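Local coordinates for succinate-semialdehyde dehydrogenase (Synechococcus, PDB 3VZ1), which probably catalyses the NAD(P)-dependent oxidation of succinic semialdehyde to succinate, as a cyanobacterial member of the aldehyde dehydrogenase family, at residues Tyr344-Leu349 against Phe364-Met369; Pro132-Phe137 against Gln263-Ala268. All coordinates share one frame; numbering follows the deposited sequence.

Contact 1 of 2, residues Tyr344-Leu349 against Phe364-Met369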
ATOM      1  N   TYR A 344       9.072  23.338  27.948  1.00 22.74           N
ATOM      2  CA  TYR A 344       9.303  24.382  26.953  1.00 22.12           C
ATOM      3  C   TYR A 344       8.047  25.268  26.882  1.00 22.02           C
ATOM      4  O   TYR A 344       6.942  24.745  26.888  1.00 21.95           O
ATOM      5  CB  TYR A 344       9.639  23.767  25.589  1.00 21.79           C
ATOM      6  CG  TYR A 344      10.360  24.740  24.692  1.00 21.88           C
ATOM      7  CD1 TYR A 344      11.750  24.872  24.751  1.00 21.20           C
ATOM      8  CD2 TYR A 344       9.642  25.583  23.825  1.00 21.59           C
ATOM      9  CE1 TYR A 344      12.407  25.796  23.961  1.00 21.04           C
ATOM     10  CE2 TYR A 344      10.283  26.502  23.037  1.00 18.84           C
ATOM     11  CZ  TYR A 344      11.664  26.601  23.099  1.00 21.62           C
ATOM     12  OH  TYR A 344      12.299  27.525  22.302  1.00 23.32           O
ATOM     13  N   PRO A 345       8.199  26.615  26.844  1.00 21.68           N
ATOM     14  CA  PRO A 345       6.960  27.388  26.871  1.00 21.23           C
ATOM     15  C   PRO A 345       6.308  27.617  25.491  1.00 20.78           C
ATOM     16  O   PRO A 345       6.997  27.563  24.448  1.00 20.68           O
ATOM     17  CB  PRO A 345       7.418  28.736  27.441  1.00 22.32           C
ATOM     18  CG  PRO A 345       8.823  28.907  26.893  1.00 21.66           C
ATOM     19  CD  PRO A 345       9.394  27.482  26.828  1.00 21.74           C
ATOM     20  N   PRO A 346       4.993  27.915  25.486  1.00 20.21           N
ATOM     21  CA  PRO A 346       4.345  28.397  24.268  1.00 20.15           C
ATOM     22  C   PRO A 346       5.188  29.515  23.659  1.00 20.16           C
ATOM     23  O   PRO A 346       5.578  30.451  24.355  1.00 20.37           O
ATOM     24  CB  PRO A 346       2.996  28.931  24.773  1.00 20.39           C
ATOM     25  CG  PRO A 346       2.732  28.157  26.032  1.00 20.77           C
ATOM     26  CD  PRO A 346       4.060  27.813  26.622  1.00 20.12           C
ATOM     27  N   THR A 347       5.474  29.391  22.370  1.00 20.45           N
ATOM     28  CA  THR A 347       6.417  30.258  21.668  1.00 20.08           C
ATOM     29  C   THR A 347       5.837  30.698  20.350  1.00 20.05           C
ATOM     30  O   THR A 347       5.128  29.918  19.691  1.00 18.28           O
ATOM     31  CB  THR A 347       7.747  29.517  21.407  1.00 20.49           C
ATOM     32  OG1 THR A 347       8.380  29.267  22.667  1.00 20.44           O
ATOM     33  CG2 THR A 347       8.696  30.325  20.526  1.00 19.91           C
ATOM     34  N   ILE A 348       6.129  31.952  19.977  1.00 19.60           N
ATOM     35  CA  ILE A 348       5.790  32.452  18.648  1.00 19.62           C
ATOM     36  C   ILE A 348       7.017  33.032  17.942  1.00 20.74           C
ATOM     37  O   ILE A 348       7.711  33.908  18.497  1.00 20.61           O
ATOM     38  CB  ILE A 348       4.641  33.476  18.678  1.00 19.49           C
ATOM     39  CG1 ILE A 348       3.344  32.799  19.142  1.00 19.38           C
ATOM     40  CG2 ILE A 348       4.427  34.072  17.290  1.00 18.61           C
ATOM     41  CD1 ILE A 348       2.322  33.764  19.750  1.00 18.39           C
ATOM     42  N   LEU A 349       7.280  32.525  16.733  1.00 20.31           N
ATOM     43  CA  LEU A 349       8.378  33.004  15.903  1.00 21.38           C
ATOM     44  C   LEU A 349       7.816  33.760  14.693  1.00 21.57           C
ATOM     45  O   LEU A 349       6.908  33.277  14.018  1.00 19.52           O
ATOM     46  CB  LEU A 349       9.261  31.833  15.433  1.00 21.39           C
ATOM     47  CG  LEU A 349       9.977  31.015  16.519  1.00 23.27           C
ATOM     48  CD1 LEU A 349      10.762  29.826  15.949  1.00 21.84           C
ATOM     49  CD2 LEU A 349      10.916  31.897  17.334  1.00 26.02           C
ATOM     50  N   PHE A 364       7.825  19.875  17.228  1.00 18.95           N
ATOM     51  CA  PHE A 364       7.025  19.003  18.064  1.00 18.85           C
ATOM     52  C   PHE A 364       7.120  19.580  19.480  1.00 19.06           C
ATOM     53  O   PHE A 364       7.784  19.028  20.357  1.00 19.69           O
ATOM     54  CB  PHE A 364       7.634  17.593  17.983  1.00 19.59           C
ATOM     55  CG  PHE A 364       6.638  16.490  17.731  1.00 20.24           C
ATOM     56  CD1 PHE A 364       5.822  16.496  16.596  1.00 19.31           C
ATOM     57  CD2 PHE A 364       6.552  15.414  18.620  1.00 20.28           C
ATOM     58  CE1 PHE A 364       4.922  15.471  16.368  1.00 18.63           C
ATOM     59  CE2 PHE A 364       5.654  14.373  18.400  1.00 21.86           C
ATOM     60  CZ  PHE A 364       4.831  14.401  17.269  1.00 20.44           C
ATOM     61  N   ALA A 365       6.430  20.704  19.673  1.00 18.13           N
ATOM     62  CA  ALA A 365       6.514  21.580  20.834  1.00 17.80           C
ATOM     63  C   ALA A 365       5.563  22.747  20.516  1.00 17.27           C
ATOM     64  O   ALA A 365       5.214  22.940  19.340  1.00 16.74           O
ATOM     65  CB  ALA A 365       7.944  22.090  21.006  1.00 17.92           C
ATOM     66  N   PRO A 366       5.094  23.495  21.547  1.00 17.53           N
ATOM     67  CA  PRO A 366       4.088  24.540  21.286  1.00 17.58           C
ATOM     68  C   PRO A 366       4.731  25.807  20.720  1.00 17.75           C
ATOM     69  O   PRO A 366       4.785  26.862  21.390  1.00 18.10           O
ATOM     70  CB  PRO A 366       3.470  24.767  22.677  1.00 18.65           C
ATOM     71  CG  PRO A 366       4.597  24.512  23.612  1.00 18.01           C
ATOM     72  CD  PRO A 366       5.455  23.438  22.978  1.00 16.87           C
ATOM     73  N   VAL A 367       5.256  25.669  19.504  1.00 16.93           N
ATOM     74  CA  VAL A 367       6.014  26.707  18.825  1.00 16.56           C
ATOM     75  C   VAL A 367       5.340  27.021  17.475  1.00 17.58           C
ATOM     76  O   VAL A 367       5.366  26.199  16.521  1.00 16.66           O
ATOM     77  CB  VAL A 367       7.490  26.275  18.603  1.00 17.30           C
ATOM     78  CG1 VAL A 367       8.322  27.409  17.913  1.00 15.35           C
ATOM     79  CG2 VAL A 367       8.127  25.825  19.922  1.00 15.84           C
ATOM     80  N   ALA A 368       4.719  28.200  17.413  1.00 17.25           N
ATOM     81  CA  ALA A 368       3.998  28.629  16.224  1.00 17.02           C
ATOM     82  C   ALA A 368       4.958  29.429  15.347  1.00 17.02           C
ATOM     83  O   ALA A 368       5.645  30.324  15.845  1.00 17.55           O
ATOM     84  CB  ALA A 368       2.789  29.496  16.648  1.00 17.21           C
ATOM     85  N   MET A 369       5.037  29.090  14.065  1.00 16.85           N
ATOM     86  CA  MET A 369       5.757  29.910  13.082  1.00 17.47           C
ATOM     87  C   MET A 369       4.711  30.754  12.344  1.00 17.11           C
ATOM     88  O   MET A 369       3.670  30.227  11.942  1.00 16.22           O
ATOM     89  CB  MET A 369       6.508  29.026  12.072  1.00 17.04           C
ATOM     90  CG  MET A 369       7.792  28.344  12.599  1.00 17.50           C
ATOM     91  SD  MET A 369       8.786  27.556  11.288  1.00 19.97           S
ATOM     92  CE  MET A 369       7.927  26.007  11.040  1.00 17.32           C
TER
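The Tyr344 ring meets Val367 at one corner. CG2 of Val367 lies 3.8 Å from CE2 of Tyr344 and comes in obliquely. CD of Pro345 sits over one face of the same ring, nearer its margin than its centre, 3.5 Å above the plane. Ser317 and Val320 of helix 310-326 also touch the tyrosine.

Pro366 is the centre of an inverse gamma turn, closed by Val367 N and Ala365 O. The turn leads into the strand. Pro366 O accepts the first bond between the two segments, from Thr347 N at 2.8 Å, and is also approached by CA of Pro346. Ala368 N then bonds Thr347 O at 2.9 Å. Leu349 N bonds Ala368 O at 2.9 Å and almost straight, 176° at the hydrogen.

This is a parallel strand pair in the seven-stranded mixed sheet of the catalytic domain, as in other aldehyde dehydrogenases. Strand 347-350 sits between antiparallel 329-332 and parallel 367-373, and the latter pairs on with 270-274.

Thr347, Leu349, Val367 and Met369 share one face of the sheet. CG2 of Thr347 lies alongside CG1 of Val367 at 3.9 Å, both side chains pointing the same way. Two residues further along the strand, CD1 of Leu349 crosses over to the same CG1 of Val367, at 4.0 Å. Placed beside its own backbone N (chi1 -67°), Thr347 OG1 bends back to Pro345 O at 2.8 Å and meets it from above the carbonyl plane. Gly334 N is a second hydrogen-bond partner of OG1. On the other face, CG1 of Ile348 packs on CB of Ala368, and Phe289 of helix 275-290 touches both residues.

Contact 2 of 2, residues Pro132-Phe137 against Gln263-Ala268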
ATOM      1  N   PRO A 132       4.085   5.270  18.324  1.00 16.00           N
ATOM      2  CA  PRO A 132       4.823   6.361  18.978  1.00 15.90           C
ATOM      3  C   PRO A 132       4.269   6.741  20.354  1.00 15.90           C
ATOM      4  O   PRO A 132       3.139   6.371  20.698  1.00 16.10           O
ATOM      5  CB  PRO A 132       4.577   7.527  18.014  1.00 15.55           C
ATOM      6  CG  PRO A 132       3.198   7.300  17.521  1.00 16.21           C
ATOM      7  CD  PRO A 132       2.867   5.795  17.677  1.00 16.27           C
ATOM      8  N   TRP A 133       5.038   7.523  21.101  1.00 15.66           N
ATOM      9  CA  TRP A 133       4.701   7.857  22.485  1.00 16.09           C
ATOM     10  C   TRP A 133       3.612   8.935  22.584  1.00 15.58           C
ATOM     11  O   TRP A 133       2.995   9.080  23.630  1.00 15.40           O
ATOM     12  CB  TRP A 133       5.968   8.288  23.272  1.00 16.92           C
ATOM     13  CG  TRP A 133       6.753   9.309  22.528  1.00 15.76           C
ATOM     14  CD1 TRP A 133       7.808   9.079  21.711  1.00 16.91           C
ATOM     15  CD2 TRP A 133       6.510  10.727  22.486  1.00 16.99           C
ATOM     16  NE1 TRP A 133       8.260  10.259  21.178  1.00 17.84           N
ATOM     17  CE2 TRP A 133       7.476  11.286  21.627  1.00 17.10           C
ATOM     18  CE3 TRP A 133       5.559  11.575  23.082  1.00 14.05           C
ATOM     19  CZ2 TRP A 133       7.524  12.666  21.340  1.00 18.23           C
ATOM     20  CZ3 TRP A 133       5.597  12.920  22.800  1.00 16.50           C
ATOM     21  CH2 TRP A 133       6.579  13.463  21.939  1.00 16.78           C
ATOM     22  N   ASN A 134       3.356   9.674  21.495  1.00 15.63           N
ATOM     23  CA  ASN A 134       2.592  10.931  21.626  1.00 14.80           C
ATOM     24  C   ASN A 134       1.084  10.778  21.852  1.00 15.24           C
ATOM     25  O   ASN A 134       0.463  11.606  22.529  1.00 14.33           O
ATOM     26  CB  ASN A 134       2.933  11.937  20.516  1.00 15.13           C
ATOM     27  CG  ASN A 134       2.457  11.504  19.158  1.00 15.17           C
ATOM     28  OD1 ASN A 134       2.508  10.330  18.809  1.00 17.43           O
ATOM     29  ND2 ASN A 134       1.995  12.456  18.373  1.00 17.19           N
ATOM     30  N   PHE A 135       0.515   9.706  21.301  1.00 15.41           N
ATOM     31  CA  PHE A 135      -0.869   9.293  21.603  1.00 15.33           C
ATOM     32  C   PHE A 135      -0.803   7.805  21.876  1.00 14.25           C
ATOM     33  O   PHE A 135      -1.202   7.001  21.031  1.00 13.38           O
ATOM     34  CB  PHE A 135      -1.824   9.593  20.453  1.00 14.49           C
ATOM     35  CG  PHE A 135      -2.101  11.062  20.268  1.00 16.70           C
ATOM     36  CD1 PHE A 135      -1.316  11.833  19.413  1.00 17.40           C
ATOM     37  CD2 PHE A 135      -3.135  11.682  20.956  1.00 17.40           C
ATOM     38  CE1 PHE A 135      -1.555  13.196  19.251  1.00 18.02           C
ATOM     39  CE2 PHE A 135      -3.385  13.051  20.794  1.00 19.60           C
ATOM     40  CZ  PHE A 135      -2.585  13.808  19.935  1.00 17.74           C
ATOM     41  N   PRO A 136      -0.292   7.442  23.062  1.00 14.17           N
ATOM     42  CA  PRO A 136       0.114   6.058  23.342  1.00 14.39           C
ATOM     43  C   PRO A 136      -1.030   5.042  23.460  1.00 14.02           C
ATOM     44  O   PRO A 136      -0.777   3.838  23.375  1.00 14.24           O
ATOM     45  CB  PRO A 136       0.909   6.177  24.652  1.00 14.78           C
ATOM     46  CG  PRO A 136       0.398   7.407  25.303  1.00 14.37           C
ATOM     47  CD  PRO A 136      -0.071   8.329  24.225  1.00 14.43           C
ATOM     48  N   PHE A 137      -2.262   5.512  23.653  1.00 14.14           N
ATOM     49  CA  PHE A 137      -3.451   4.628  23.590  1.00 13.86           C
ATOM     50  C   PHE A 137      -4.149   4.746  22.229  1.00 13.65           C
ATOM     51  O   PHE A 137      -4.328   3.741  21.529  1.00 12.74           O
ATOM     52  CB  PHE A 137      -4.443   4.942  24.714  1.00 14.68           C
ATOM     53  CG  PHE A 137      -4.202   4.175  25.989  1.00 16.31           C
ATOM     54  CD1 PHE A 137      -2.933   4.146  26.598  1.00 16.88           C
ATOM     55  CD2 PHE A 137      -5.262   3.500  26.610  1.00 17.27           C
ATOM     56  CE1 PHE A 137      -2.740   3.429  27.806  1.00 14.46           C
ATOM     57  CE2 PHE A 137      -5.078   2.788  27.801  1.00 15.65           C
ATOM     58  CZ  PHE A 137      -3.820   2.767  28.402  1.00 16.32           C
ATOM     59  N   GLN A 263       2.759  18.321  20.638  1.00 17.10           N
ATOM     60  CA  GLN A 263       3.341  17.094  20.088  1.00 15.90           C
ATOM     61  C   GLN A 263       2.323  16.266  19.348  1.00 15.60           C
ATOM     62  O   GLN A 263       1.975  15.162  19.752  1.00 14.33           O
ATOM     63  CB  GLN A 263       4.014  16.279  21.183  1.00 16.10           C
ATOM     64  CG  GLN A 263       5.029  17.103  22.018  1.00 15.83           C
ATOM     65  CD  GLN A 263       5.263  16.497  23.405  1.00 18.51           C
ATOM     66  OE1 GLN A 263       4.301  16.226  24.143  1.00 18.37           O
ATOM     67  NE2 GLN A 263       6.541  16.280  23.767  1.00 15.57           N
ATOM     68  N   SER A 264       1.846  16.842  18.252  1.00 15.82           N
ATOM     69  CA  SER A 264       0.893  16.208  17.361  1.00 15.46           C
ATOM     70  C   SER A 264       1.365  16.422  15.934  1.00 16.06           C
ATOM     71  O   SER A 264       1.820  17.521  15.573  1.00 14.99           O
ATOM     72  CB  SER A 264      -0.488  16.828  17.567  1.00 15.28           C
ATOM     73  OG  SER A 264      -1.474  16.160  16.798  1.00 16.43           O
ATOM     74  N   CYS A 265       1.271  15.364  15.124  1.00 16.80           N
ATOM     75  CA  CYS A 265       1.580  15.424  13.695  1.00 17.98           C
ATOM     76  C   CYS A 265       0.635  16.327  12.915  1.00 16.97           C
ATOM     77  O   CYS A 265       0.990  16.818  11.831  1.00 17.64           O
ATOM     78  CB  CYS A 265       1.573  14.013  13.114  1.00 18.13           C
ATOM     79  SG  CYS A 265       2.668  12.918  14.084  1.00 29.71           S
ATOM     80  N   ILE A 266      -0.567  16.519  13.457  1.00 16.42           N
ATOM     81  CA  ILE A 266      -1.586  17.411  12.888  1.00 15.11           C
ATOM     82  C   ILE A 266      -1.807  18.671  13.731  1.00 15.53           C
ATOM     83  O   ILE A 266      -2.885  19.265  13.684  1.00 16.47           O
ATOM     84  CB  ILE A 266      -2.945  16.704  12.633  1.00 14.82           C
ATOM     85  CG1 ILE A 266      -3.431  15.967  13.893  1.00 13.20           C
ATOM     86  CG2 ILE A 266      -2.831  15.746  11.436  1.00 12.58           C
ATOM     87  CD1 ILE A 266      -4.861  15.418  13.776  1.00 15.15           C
ATOM     88  N   ALA A 267      -0.779  19.103  14.462  1.00 15.63           N
ATOM     89  CA  ALA A 267      -0.791  20.433  15.062  1.00 15.46           C
ATOM     90  C   ALA A 267      -0.818  21.468  13.949  1.00 15.40           C
ATOM     91  O   ALA A 267      -0.302  21.223  12.866  1.00 15.54           O
ATOM     92  CB  ALA A 267       0.447  20.663  15.937  1.00 14.77           C
ATOM     93  N   ALA A 268      -1.378  22.638  14.237  1.00 15.34           N
ATOM     94  CA  ALA A 268      -1.168  23.820  13.389  1.00 15.34           C
ATOM     95  C   ALA A 268       0.252  24.283  13.693  1.00 15.48           C
ATOM     96  O   ALA A 268       0.543  24.680  14.820  1.00 16.39           O
ATOM     97  CB  ALA A 268      -2.180  24.913  13.743  1.00 15.11           C
TER
HETATM   98  O   HOH W   1      -0.323  12.743  16.348  1.00 37.99           O
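Asn134 ND2 bonds the carbonyl O of Gln263 at 3.0 Å. The bond is fairly straight (168°). The acceptor lies in the plane of the asparagine amide, while ND2 sits above the plane of the Gln263 carbonyl. A water also accepts from ND2 of Asn134 at 3.1 Å and from Cys265 N at 3.3 Å, both bonds weak. Asn134 CG stands between the backbone N and the carbonyl carbon (chi1 69°), which turns the amide toward the 263-268 loop.

The rings on either side of Asn134 in sequence extend the contact. CH2 of Trp133 lies 3.6 Å from CD of Gln263, and CG of Gln263 meets the indole at its edge, in plane. The two side chains cross at about a right angle. Phe135 turns its ring edge to Ser264, with CE1 of Phe135 3.8 Å from OG of Ser264.

With an alanine here in place of Asn134 the amide is gone, and the Gln263 carbonyl would probably lose this donor and the water one of its weak holds.

Cys265 sits in a Gly-Gln-Ser-Cys sequence, and Asn134 in Pro-Trp-Asn-Phe-Pro. As in other aldehyde dehydrogenases, these are probably the nucleophilic cysteine and the oxyanion-hole asparagine, with the water held where the hole is expected.

Along the chain, both segments of contact 2 come earlier than those of contact 1, and the centres of the two contacts are about 15 Å apart. Phe364 joins them. The Phe364 ring packs on both loops of contact 2, with Phe364 CZ 3.6 Å from Asn134 ND2 and Phe364 CD2 3.7 Å from Gln263 CB. Residues 263-268 lead directly into strand 270-274, which pairs in parallel with strand 367-373 of contact 1. Residues 132-137 instead follow strand 116-130, which belongs to the other large sheet. Contact 2 thus bridges the parts of the fold built on the two sheets, close to the centre of the folded chain. Contact 1 lies farther out, inside one sheet, and Phe364, at the start of its second segment, reaches back to the probable active site.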